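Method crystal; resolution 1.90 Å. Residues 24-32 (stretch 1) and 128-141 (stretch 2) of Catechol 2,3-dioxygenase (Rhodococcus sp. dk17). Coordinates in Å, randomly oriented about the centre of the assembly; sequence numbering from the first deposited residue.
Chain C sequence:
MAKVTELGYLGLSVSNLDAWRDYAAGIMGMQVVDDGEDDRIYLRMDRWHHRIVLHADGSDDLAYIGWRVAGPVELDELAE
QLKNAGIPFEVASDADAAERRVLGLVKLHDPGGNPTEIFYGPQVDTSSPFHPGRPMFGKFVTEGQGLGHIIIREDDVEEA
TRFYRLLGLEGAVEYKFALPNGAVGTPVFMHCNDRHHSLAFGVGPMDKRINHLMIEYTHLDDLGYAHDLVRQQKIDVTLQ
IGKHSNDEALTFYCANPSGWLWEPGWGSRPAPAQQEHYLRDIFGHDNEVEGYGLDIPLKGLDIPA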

# COMPACT_ATOMS: atom_id res chain seq x y z
N ALA C 24 -13.20 -14.18 -35.69
CA ALA C 24 -12.23 -14.09 -34.60
C ALA C 24 -11.57 -12.71 -34.49
O ALA C 24 -11.27 -12.25 -33.39
CB ALA C 24 -11.18 -15.17 -34.73
N ALA C 25 -11.33 -12.06 -35.62
CA ALA C 25 -10.78 -10.70 -35.60
C ALA C 25 -11.87 -9.63 -35.57
O ALA C 25 -11.87 -8.76 -34.70
CB ALA C 25 -9.82 -10.48 -36.78
N GLY C 26 -12.80 -9.72 -36.52
CA GLY C 26 -13.82 -8.70 -36.71
C GLY C 26 -14.82 -8.56 -35.57
O GLY C 26 -15.32 -7.46 -35.30
N ILE C 27 -15.10 -9.66 -34.90
CA ILE C 27 -15.99 -9.62 -33.74
C ILE C 27 -15.22 -9.72 -32.44
O ILE C 27 -15.38 -8.88 -31.56
CB ILE C 27 -17.07 -10.72 -33.80
CG1 ILE C 27 -17.91 -10.55 -35.07
CG2 ILE C 27 -17.95 -10.69 -32.53
CD1 ILE C 27 -18.88 -11.68 -35.33
N MET C 28 -14.38 -10.76 -32.32
CA MET C 28 -13.74 -11.08 -31.04
C MET C 28 -12.56 -10.17 -30.69
O MET C 28 -12.28 -9.94 -29.52
CB MET C 28 -13.36 -12.56 -30.96
CG MET C 28 -14.56 -13.54 -31.04
SD MET C 28 -15.91 -13.15 -29.90
CE MET C 28 -17.22 -14.21 -30.52
N GLY C 29 -11.89 -9.64 -31.70
CA GLY C 29 -10.80 -8.67 -31.46
C GLY C 29 -9.41 -9.27 -31.55
O GLY C 29 -8.41 -8.59 -31.31
N MET C 30 -9.34 -10.55 -31.91
CA MET C 30 -8.05 -11.20 -32.12
C MET C 30 -7.33 -10.58 -33.32
O MET C 30 -7.95 -9.92 -34.14
CB MET C 30 -8.22 -12.70 -32.33
CG MET C 30 -8.78 -13.37 -31.10
SD MET C 30 -8.75 -15.16 -31.18
CE MET C 30 -9.44 -15.49 -29.56
N GLN C 31 -6.02 -10.78 -33.39
CA GLN C 31 -5.23 -10.27 -34.49
C GLN C 31 -4.93 -11.39 -35.47
O GLN C 31 -4.41 -12.43 -35.08
CB GLN C 31 -3.92 -9.66 -33.98
CG GLN C 31 -3.10 -9.00 -35.08
CD GLN C 31 -1.83 -8.36 -34.57
OE1 GLN C 31 -1.52 -8.43 -33.38
NE2 GLN C 31 -1.08 -7.74 -35.47
N VAL C 32 -5.26 -11.17 -36.73
CA VAL C 32 -4.92 -12.13 -37.78
C VAL C 32 -3.45 -11.96 -38.15
O VAL C 32 -2.98 -10.84 -38.41
CB VAL C 32 -5.82 -11.97 -39.04
CG1 VAL C 32 -5.32 -12.86 -40.16
CG2 VAL C 32 -7.28 -12.31 -38.72
N SER C 128 6.35 -6.12 -32.55
CA SER C 128 5.14 -5.67 -33.23
C SER C 128 3.98 -5.88 -32.28
O SER C 128 3.46 -6.99 -32.18
CB SER C 128 4.92 -6.43 -34.54
OG SER C 128 4.03 -5.72 -35.38
N PRO C 129 3.59 -4.81 -31.57
CA PRO C 129 2.63 -4.96 -30.49
C PRO C 129 1.29 -5.47 -30.98
O PRO C 129 0.91 -5.21 -32.13
CB PRO C 129 2.48 -3.54 -29.92
CG PRO C 129 3.05 -2.64 -30.93
CD PRO C 129 4.05 -3.42 -31.72
N PHE C 130 0.61 -6.21 -30.11
CA PHE C 130 -0.75 -6.69 -30.38
C PHE C 130 -1.63 -5.56 -30.91
O PHE C 130 -1.73 -4.49 -30.30
CB PHE C 130 -1.36 -7.31 -29.12
CG PHE C 130 -2.81 -7.69 -29.28
CD1 PHE C 130 -3.18 -8.81 -30.02
CD2 PHE C 130 -3.80 -6.92 -28.69
CE1 PHE C 130 -4.52 -9.15 -30.16
CE2 PHE C 130 -5.15 -7.25 -28.83
CZ PHE C 130 -5.51 -8.37 -29.56
N HIS C 131 -2.27 -5.82 -32.05
CA HIS C 131 -3.14 -4.87 -32.70
C HIS C 131 -4.43 -5.61 -33.03
O HIS C 131 -4.44 -6.45 -33.94
CB HIS C 131 -2.48 -4.33 -33.97
CG HIS C 131 -3.15 -3.12 -34.54
ND1 HIS C 131 -3.37 -1.97 -33.80
CD2 HIS C 131 -3.63 -2.87 -35.78
CE1 HIS C 131 -3.98 -1.07 -34.56
NE2 HIS C 131 -4.14 -1.59 -35.77
N PRO C 132 -5.50 -5.33 -32.27
CA PRO C 132 -6.75 -6.08 -32.38
C PRO C 132 -7.45 -5.93 -33.74
O PRO C 132 -7.34 -4.89 -34.39
CB PRO C 132 -7.61 -5.49 -31.26
CG PRO C 132 -7.06 -4.11 -31.04
CD PRO C 132 -5.58 -4.29 -31.23
N GLY C 133 -8.16 -6.98 -34.15
CA GLY C 133 -8.89 -6.99 -35.42
C GLY C 133 -10.16 -6.14 -35.43
O GLY C 133 -10.83 -6.02 -36.45
N ARG C 134 -10.50 -5.60 -34.26
CA ARG C 134 -11.55 -4.59 -34.13
C ARG C 134 -11.18 -3.73 -32.93
O ARG C 134 -10.41 -4.17 -32.08
CB ARG C 134 -12.94 -5.23 -33.99
CG ARG C 134 -13.12 -6.27 -32.87
CD ARG C 134 -13.33 -5.63 -31.51
NE ARG C 134 -13.91 -6.57 -30.54
CZ ARG C 134 -14.20 -6.25 -29.28
NH1 ARG C 134 -13.98 -5.02 -28.83
NH2 ARG C 134 -14.73 -7.16 -28.47
N PRO C 135 -11.71 -2.49 -32.85
CA PRO C 135 -11.30 -1.60 -31.76
C PRO C 135 -11.62 -2.21 -30.40
O PRO C 135 -12.70 -2.75 -30.21
CB PRO C 135 -12.14 -0.34 -32.02
CG PRO C 135 -12.39 -0.36 -33.49
CD PRO C 135 -12.65 -1.82 -33.77
N MET C 136 -10.66 -2.12 -29.48
CA MET C 136 -10.81 -2.75 -28.18
C MET C 136 -10.59 -1.76 -27.06
O MET C 136 -9.67 -0.94 -27.11
CB MET C 136 -9.84 -3.93 -28.02
CG MET C 136 -10.27 -5.21 -28.76
SD MET C 136 -9.24 -6.65 -28.38
CE MET C 136 -9.71 -7.00 -26.69
N PHE C 137 -11.45 -1.85 -26.04
CA PHE C 137 -11.33 -1.04 -24.83
C PHE C 137 -10.12 -1.45 -24.00
O PHE C 137 -9.50 -0.62 -23.34
CB PHE C 137 -12.59 -1.20 -23.98
CG PHE C 137 -13.83 -0.62 -24.59
CD1 PHE C 137 -14.68 -1.40 -25.37
CD2 PHE C 137 -14.17 0.72 -24.36
CE1 PHE C 137 -15.84 -0.86 -25.93
CE2 PHE C 137 -15.32 1.26 -24.91
CZ PHE C 137 -16.16 0.47 -25.70
N GLY C 138 -9.83 -2.75 -24.03
CA GLY C 138 -8.77 -3.33 -23.22
C GLY C 138 -7.98 -4.35 -24.01
O GLY C 138 -7.68 -4.15 -25.19
N LYS C 139 -7.65 -5.46 -23.34
CA LYS C 139 -6.85 -6.54 -23.92
C LYS C 139 -7.48 -7.90 -23.60
O LYS C 139 -8.60 -7.96 -23.08
CB LYS C 139 -5.43 -6.45 -23.35
N PHE C 140 -6.79 -8.99 -23.91
CA PHE C 140 -7.20 -10.30 -23.44
C PHE C 140 -6.45 -10.62 -22.16
O PHE C 140 -5.35 -10.10 -21.93
CB PHE C 140 -6.97 -11.40 -24.50
CG PHE C 140 -7.92 -11.33 -25.66
CD1 PHE C 140 -9.19 -11.90 -25.57
CD2 PHE C 140 -7.55 -10.70 -26.84
CE1 PHE C 140 -10.07 -11.84 -26.64
CE2 PHE C 140 -8.43 -10.62 -27.91
CZ PHE C 140 -9.70 -11.20 -27.81
N VAL C 141 -7.06 -11.45 -21.32
CA VAL C 141 -6.40 -12.01 -20.14
C VAL C 141 -5.67 -13.29 -20.55
O VAL C 141 -6.30 -14.31 -20.86
CB VAL C 141 -7.42 -12.35 -19.02
CG1 VAL C 141 -6.71 -12.97 -17.83
CG2 VAL C 141 -8.20 -11.10 -18.59
O HOH W 1 1.09 -6.06 -34.83

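Residues 24-32 meet residues 128-141 largely through backbone carbonyls, and the contact buries 536 Å² summed over both sides. The chains come nearest at A25 and G133, whose CA atoms lie 4.2 Å apart.

Four hydrogen bonds cross the contact. The straightest runs from H131 N to Q31 OE1 (3.0 Å, 169° at the hydrogen): with chi1 and chi2 both t, the extended glutamine delivers its amide to the other backbone. R134 NE donates to I27 O (2.9 Å, 149°), the carbonyl lying near the guanidinium plane, where the N-H points; R134 NH1 bonds back to P135 O at 2.9 Å, which steadies the group. G133 N is shared between M30 O (2.9 Å, 129°) and G29 O (3.3 Å, 144°), both weak because neither acceptor lies in line with the N-H.

One water extends the glutamine's reach, accepting from Q31 NE2 and donating to P129 O, each at 2.8 Å.

Close packing depends on two glycines. An ideal CB on G133 would sit 2.3 Å from A25 CB; one on G29 would sit 2.8 Å from M136 SD, and G29's phi of 101° independently favours glycine.

Apolar contact is modest: M30 CG lies 4.0 Å from F140 CZ, while the F140 ring presents its edge to G29 O, with CE2 4.0 Å from that oxygen.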